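PDB 6W6M: type IV pilus secretin PilQ family protein from Vibrio cholerae, which probably forms the multi-subunit outer-membrane channel through which the type IVa competence pilus passes during natural transformation. Local coordinates for residues A[339-343]-A[545-549]; A[354-359]-A[376-380]. One frame throughout, in Å; residues are numbered along the deposited sequence.

Both contacts lie far from the centre of the chain and on the same side of it, their centres about 15 Å apart, and both are tied to strand 320-347. Contact 1 is a surface contact between that strand and the turn leading into strand 549-568; contact 2 is buried and joins the start of helix 357-362, with the glycines before it, to residues 376-380. They meet at Trp342, whose N lies 2.9 Å from Val380 O and whose O lies 3.1 Å from Asn379 N, probable hydrogen bonds. Contact 1 relies on an aromatic edge-to-face pair and on Val340 and Trp342 meeting turn carbonyls. Contact 2, packed against a neighbouring subunit, relies on glycine, serine and a helix N-cap.

Contact 1: A[339-343]-A[545-549]; sequences GVRWG and GALFR
This surface contact joins a strand to a turn: residues 339-343 run extended within strand 320-347, while the chain from Gly545 makes a 3-10 turn and passes through Phe548 into strand 549-568. The two strands pair antiparallel in a sheet that, as in other secretins, probably contributes to the β-barrel wall of the 14-chain assembly. All five residues of 339-343 have β backbone angles, so side chains alternate, Val340 and Trp342 toward the turn, Arg341 away and salt-bridged to Glu408. Phe548 N to Gly545 O, 2.9 Å, closes the turn. The closest CA atoms across the segments are those of Val340 and Leu547, 6.2 Å apart. Val340 (chi1 t) packs its methyls on turn carbonyls by van der Waals contact, CG2 3.4 Å from Ala546 O and CG1 3.6 Å from Leu547 O. Trp342 (chi1 p, chi2 -100°) donates a weak NE1 hydrogen bond to Leu547 O, 3.3 Å at 132°. Phe548 (chi1 m) starts away, but its ring swings back, CE1 3.5 Å from Trp342 CZ2. The indole edge meets the phenyl face in an offset edge-to-face pair, planes at 87°, five-membered-ring and phenyl centroids 5.6 Å apart. Tryptophan thus serves two partners, an aromatic ring and a carbonyl.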
ATOM      1  N   GLY A 339      -6.108 -70.553   9.621  1.00 79.31           N
ATOM      2  CA  GLY A 339      -5.021 -70.616   8.661  1.00 79.31           C
ATOM      3  C   GLY A 339      -4.193 -71.871   8.799  1.00 79.31           C
ATOM      4  O   GLY A 339      -4.174 -72.507   9.855  1.00 79.31           O
ATOM      5  N   VAL A 340      -3.481 -72.220   7.723  1.00 80.30           N
ATOM      6  CA  VAL A 340      -2.745 -73.478   7.637  1.00 80.30           C
ATOM      7  C   VAL A 340      -1.412 -73.280   6.928  1.00 80.30           C
ATOM      8  O   VAL A 340      -1.304 -72.552   5.938  1.00 80.30           O
ATOM      9  CB  VAL A 340      -3.570 -74.569   6.923  1.00 80.30           C
ATOM     10  CG1 VAL A 340      -2.754 -75.810   6.738  1.00 80.30           C
ATOM     11  CG2 VAL A 340      -4.794 -74.907   7.720  1.00 80.30           C
ATOM     12  N   ARG A 341      -0.392 -73.980   7.418  1.00 85.05           N
ATOM     13  CA  ARG A 341       0.957 -73.847   6.875  1.00 85.05           C
ATOM     14  C   ARG A 341       1.572 -75.240   6.817  1.00 85.05           C
ATOM     15  O   ARG A 341       1.829 -75.827   7.867  1.00 85.05           O
ATOM     16  CB  ARG A 341       1.776 -72.920   7.762  1.00 85.05           C
ATOM     17  CG  ARG A 341       2.671 -71.961   7.044  1.00 85.05           C
ATOM     18  CD  ARG A 341       2.925 -70.751   7.899  1.00 85.05           C
ATOM     19  NE  ARG A 341       3.461 -71.099   9.204  1.00 85.05           N
ATOM     20  CZ  ARG A 341       4.682 -70.784   9.617  1.00 85.05           C
ATOM     21  NH1 ARG A 341       5.494 -70.104   8.827  1.00 85.05           N
ATOM     22  NH2 ARG A 341       5.087 -71.143  10.826  1.00 85.05           N
ATOM     23  N   TRP A 342       1.812 -75.781   5.625  1.00 85.24           N
ATOM     24  CA  TRP A 342       2.428 -77.104   5.582  1.00 85.24           C
ATOM     25  C   TRP A 342       3.425 -77.227   4.445  1.00 85.24           C
ATOM     26  O   TRP A 342       3.383 -76.485   3.462  1.00 85.24           O
ATOM     27  CB  TRP A 342       1.399 -78.235   5.489  1.00 85.24           C
ATOM     28  CG  TRP A 342       0.565 -78.286   4.261  1.00 85.24           C
ATOM     29  CD1 TRP A 342      -0.708 -77.846   4.134  1.00 85.24           C
ATOM     30  CD2 TRP A 342       0.920 -78.857   2.999  1.00 85.24           C
ATOM     31  NE1 TRP A 342      -1.168 -78.084   2.872  1.00 85.24           N
ATOM     32  CE2 TRP A 342      -0.185 -78.706   2.152  1.00 85.24           C
ATOM     33  CE3 TRP A 342       2.070 -79.475   2.502  1.00 85.24           C
ATOM     34  CZ2 TRP A 342      -0.179 -79.148   0.829  1.00 85.24           C
ATOM     35  CZ3 TRP A 342       2.076 -79.913   1.191  1.00 85.24           C
ATOM     36  CH2 TRP A 342       0.962 -79.745   0.370  1.00 85.24           C
ATOM     37  N   GLY A 343       4.316 -78.206   4.596  1.00 89.08           N
ATOM     38  CA  GLY A 343       5.381 -78.418   3.632  1.00 89.08           C
ATOM     39  C   GLY A 343       5.862 -79.850   3.614  1.00 89.08           C
ATOM     40  O   GLY A 343       5.692 -80.595   4.584  1.00 89.08           O
ATOM     41  N   GLY A 545     -10.704 -80.055   2.714  1.00 90.55           N
ATOM     42  CA  GLY A 545     -10.434 -78.747   2.147  1.00 90.55           C
ATOM     43  C   GLY A 545      -9.828 -77.769   3.129  1.00 90.55           C
ATOM     44  O   GLY A 545      -9.053 -76.898   2.735  1.00 90.55           O
ATOM     45  N   ALA A 546     -10.150 -77.912   4.416  1.00 88.90           N
ATOM     46  CA  ALA A 546      -9.636 -77.009   5.439  1.00 88.90           C
ATOM     47  C   ALA A 546      -8.123 -77.034   5.545  1.00 88.90           C
ATOM     48  O   ALA A 546      -7.555 -76.176   6.224  1.00 88.90           O
ATOM     49  CB  ALA A 546     -10.248 -77.350   6.793  1.00 88.90           C
ATOM     50  N   LEU A 547      -7.459 -77.980   4.897  1.00 88.51           N
ATOM     51  CA  LEU A 547      -6.008 -78.015   4.881  1.00 88.51           C
ATOM     52  C   LEU A 547      -5.405 -77.156   3.783  1.00 88.51           C
ATOM     53  O   LEU A 547      -4.178 -77.057   3.706  1.00 88.51           O
ATOM     54  CB  LEU A 547      -5.519 -79.456   4.712  1.00 88.51           C
ATOM     55  CG  LEU A 547      -5.792 -80.498   5.802  1.00 88.51           C
ATOM     56  CD1 LEU A 547      -5.362 -81.895   5.392  1.00 88.51           C
ATOM     57  CD2 LEU A 547      -5.086 -80.082   7.075  1.00 88.51           C
ATOM     58  N   PHE A 548      -6.227 -76.529   2.942  1.00 86.42           N
ATOM     59  CA  PHE A 548      -5.753 -75.853   1.741  1.00 86.42           C
ATOM     60  C   PHE A 548      -6.322 -74.447   1.611  1.00 86.42           C
ATOM     61  O   PHE A 548      -6.479 -73.940   0.503  1.00 86.42           O
ATOM     62  CB  PHE A 548      -6.108 -76.653   0.492  1.00 86.42           C
ATOM     63  CG  PHE A 548      -5.447 -77.991   0.413  1.00 86.42           C
ATOM     64  CD1 PHE A 548      -4.157 -78.111  -0.068  1.00 86.42           C
ATOM     65  CD2 PHE A 548      -6.123 -79.135   0.793  1.00 86.42           C
ATOM     66  CE1 PHE A 548      -3.554 -79.339  -0.152  1.00 86.42           C
ATOM     67  CE2 PHE A 548      -5.521 -80.360   0.713  1.00 86.42           C
ATOM     68  CZ  PHE A 548      -4.236 -80.464   0.238  1.00 86.42           C
ATOM     69  N   ARG A 549      -6.635 -73.779   2.715  1.00 82.47           N
ATOM     70  CA  ARG A 549      -7.323 -72.499   2.596  1.00 82.47           C
ATOM     71  C   ARG A 549      -7.182 -71.712   3.885  1.00 82.47           C
ATOM     72  O   ARG A 549      -7.062 -72.280   4.972  1.00 82.47           O
ATOM     73  CB  ARG A 549      -8.797 -72.698   2.262  1.00 82.47           C
ATOM     74  CG  ARG A 549      -9.614 -73.186   3.409  1.00 82.47           C
ATOM     75  CD  ARG A 549     -10.923 -73.726   2.944  1.00 82.47           C
ATOM     76  NE  ARG A 549     -11.702 -74.232   4.059  1.00 82.47           N
ATOM     77  CZ  ARG A 549     -12.728 -75.061   3.935  1.00 82.47           C
ATOM     78  NH1 ARG A 549     -13.098 -75.489   2.741  1.00 82.47           N
ATOM     79  NH2 ARG A 549     -13.377 -75.469   5.009  1.00 82.47           N
TER

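Contact 2: A[354-359]-A[376-380]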
ATOM      1  N   GLY A 354       9.666 -81.185  -3.722  1.00 90.46           N
ATOM      2  CA  GLY A 354       9.789 -80.096  -2.776  1.00 90.46           C
ATOM      3  C   GLY A 354       8.693 -79.080  -2.986  1.00 90.46           C
ATOM      4  O   GLY A 354       7.630 -79.392  -3.521  1.00 90.46           O
ATOM      5  N   GLY A 355       8.952 -77.860  -2.534  1.00 91.24           N
ATOM      6  CA  GLY A 355       7.977 -76.782  -2.590  1.00 91.24           C
ATOM      7  C   GLY A 355       8.497 -75.588  -3.369  1.00 91.24           C
ATOM      8  O   GLY A 355       7.891 -74.518  -3.345  1.00 91.24           O
ATOM      9  N   SER A 356       9.599 -75.792  -4.081  1.00 93.65           N
ATOM     10  CA  SER A 356      10.181 -74.756  -4.918  1.00 93.65           C
ATOM     11  C   SER A 356      11.385 -75.328  -5.649  1.00 93.65           C
ATOM     12  O   SER A 356      11.733 -76.494  -5.465  1.00 93.65           O
ATOM     13  CB  SER A 356      10.593 -73.542  -4.094  1.00 93.65           C
ATOM     14  OG  SER A 356      11.793 -73.783  -3.403  1.00 93.65           O
ATOM     15  N   ILE A 357      12.008 -74.524  -6.500  1.00 93.35           N
ATOM     16  CA  ILE A 357      13.205 -74.926  -7.220  1.00 93.35           C
ATOM     17  C   ILE A 357      14.454 -74.774  -6.359  1.00 93.35           C
ATOM     18  O   ILE A 357      15.353 -75.614  -6.401  1.00 93.35           O
ATOM     19  CB  ILE A 357      13.308 -74.120  -8.533  1.00 93.35           C
ATOM     20  CG1 ILE A 357      12.190 -74.554  -9.477  1.00 93.35           C
ATOM     21  CG2 ILE A 357      14.658 -74.285  -9.187  1.00 93.35           C
ATOM     22  CD1 ILE A 357      12.396 -74.144 -10.882  1.00 93.35           C
ATOM     23  N   GLU A 358      14.509 -73.724  -5.545  1.00 98.42           N
ATOM     24  CA  GLU A 358      15.627 -73.565  -4.624  1.00 98.42           C
ATOM     25  C   GLU A 358      15.622 -74.654  -3.558  1.00 98.42           C
ATOM     26  O   GLU A 358      16.679 -75.045  -3.046  1.00 98.42           O
ATOM     27  CB  GLU A 358      15.582 -72.178  -3.989  1.00 98.42           C
ATOM     28  CG  GLU A 358      15.807 -71.035  -4.977  1.00 98.42           C
ATOM     29  CD  GLU A 358      14.583 -70.723  -5.825  1.00 98.42           C
ATOM     30  OE1 GLU A 358      13.451 -70.935  -5.349  1.00 98.42           O
ATOM     31  OE2 GLU A 358      14.753 -70.268  -6.974  1.00 98.42           O
ATOM     32  N   SER A 359      14.442 -75.171  -3.221  1.00 97.86           N
ATOM     33  CA  SER A 359      14.364 -76.287  -2.291  1.00 97.86           C
ATOM     34  C   SER A 359      15.023 -77.530  -2.869  1.00 97.86           C
ATOM     35  O   SER A 359      15.851 -78.165  -2.208  1.00 97.86           O
ATOM     36  CB  SER A 359      12.906 -76.564  -1.935  1.00 97.86           C
ATOM     37  OG  SER A 359      12.784 -77.623  -1.006  1.00 97.86           O
ATOM     38  N   GLU A 376      11.652 -71.181   1.370  1.00101.17           N
ATOM     39  CA  GLU A 376      11.547 -72.012   0.180  1.00101.17           C
ATOM     40  C   GLU A 376      11.040 -73.407   0.502  1.00101.17           C
ATOM     41  O   GLU A 376      10.649 -74.139  -0.409  1.00101.17           O
ATOM     42  CB  GLU A 376      12.899 -72.103  -0.518  1.00101.17           C
ATOM     43  CG  GLU A 376      13.733 -70.845  -0.415  1.00101.17           C
ATOM     44  CD  GLU A 376      13.086 -69.649  -1.082  1.00101.17           C
ATOM     45  OE1 GLU A 376      12.203 -69.841  -1.943  1.00101.17           O
ATOM     46  OE2 GLU A 376      13.461 -68.508  -0.743  1.00101.17           O
ATOM     47  N   PHE A 377      11.036 -73.788   1.778  1.00 95.44           N
ATOM     48  CA  PHE A 377      10.617 -75.128   2.156  1.00 95.44           C
ATOM     49  C   PHE A 377       9.117 -75.320   1.991  1.00 95.44           C
ATOM     50  O   PHE A 377       8.685 -76.360   1.485  1.00 95.44           O
ATOM     51  CB  PHE A 377      11.050 -75.408   3.598  1.00 95.44           C
ATOM     52  CG  PHE A 377      10.420 -76.628   4.204  1.00 95.44           C
ATOM     53  CD1 PHE A 377      10.711 -77.889   3.724  1.00 95.44           C
ATOM     54  CD2 PHE A 377       9.555 -76.515   5.269  1.00 95.44           C
ATOM     55  CE1 PHE A 377      10.133 -79.005   4.278  1.00 95.44           C
ATOM     56  CE2 PHE A 377       8.977 -77.629   5.825  1.00 95.44           C
ATOM     57  CZ  PHE A 377       9.268 -78.874   5.328  1.00 95.44           C
ATOM     58  N   LEU A 378       8.317 -74.329   2.374  1.00 89.72           N
ATOM     59  CA  LEU A 378       6.886 -74.531   2.565  1.00 89.72           C
ATOM     60  C   LEU A 378       6.146 -74.625   1.238  1.00 89.72           C
ATOM     61  O   LEU A 378       6.423 -73.872   0.304  1.00 89.72           O
ATOM     62  CB  LEU A 378       6.309 -73.401   3.415  1.00 89.72           C
ATOM     63  CG  LEU A 378       6.799 -73.303   4.864  1.00 89.72           C
ATOM     64  CD1 LEU A 378       6.260 -72.061   5.536  1.00 89.72           C
ATOM     65  CD2 LEU A 378       6.417 -74.534   5.659  1.00 89.72           C
ATOM     66  N   ASN A 379       5.207 -75.565   1.161  1.00 85.26           N
ATOM     67  CA  ASN A 379       4.345 -75.701  -0.007  1.00 85.26           C
ATOM     68  C   ASN A 379       3.167 -74.745   0.073  1.00 85.26           C
ATOM     69  O   ASN A 379       2.940 -73.944  -0.835  1.00 85.26           O
ATOM     70  CB  ASN A 379       3.837 -77.138  -0.127  1.00 85.26           C
ATOM     71  CG  ASN A 379       4.773 -78.023  -0.901  1.00 85.26           C
ATOM     72  OD1 ASN A 379       4.389 -78.636  -1.887  1.00 85.26           O
ATOM     73  ND2 ASN A 379       6.010 -78.097  -0.458  1.00 85.26           N
ATOM     74  N   VAL A 380       2.400 -74.831   1.152  1.00 82.05           N
ATOM     75  CA  VAL A 380       1.221 -74.004   1.353  1.00 82.05           C
ATOM     76  C   VAL A 380       1.479 -73.119   2.557  1.00 82.05           C
ATOM     77  O   VAL A 380       1.772 -73.618   3.648  1.00 82.05           O
ATOM     78  CB  VAL A 380      -0.033 -74.862   1.551  1.00 82.05           C
ATOM     79  CG1 VAL A 380      -1.196 -74.008   1.960  1.00 82.05           C
ATOM     80  CG2 VAL A 380      -0.344 -75.612   0.290  1.00 82.05           C
TER
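Gly354, at the end of strand 352-354, pairs with an antiparallel strand of a neighbouring subunit, so the sheet continues across the interface. Gly355 then comes close to the other segment, its CA 4.6 Å from the CA of Asn379 and 3.2 Å from Asn379 ND2. A side chain here would clash with that amide and with Phe377 O, which explains the glycine; its own carbonyl accepts from Ser391 of the same neighbouring subunit. Ser356 is the N-cap of helix 357-362. With chi1 p its OG accepts from Ser359 N at 3.0 Å and donates to Glu376 O at 3.2 Å, so one small hydroxyl both caps a helix and ties it to Glu376, in the weakly bonded helix that begins near 374. From there the chain turns through Phe377 and Leu378 into a classic β bulge, in which Asn379 and Val380 both face Trp342 on strand 320-347. Phe377 points away from 354-359 and packs on Met345 and Leu404. Ile357 also points away, and meets Glu408 of the neighbouring subunit that Gly354 pairs with. Glu358 turns toward Glu376, their OE1 atoms 3.8 Å apart, an unfavourable approach of two carboxylates that the long, weak ion pair of Glu358 with Arg341 of that neighbouring subunit may partly offset. Ser359, small enough to bring its CB within 3.6 Å of Glu376 O, also touches Met345.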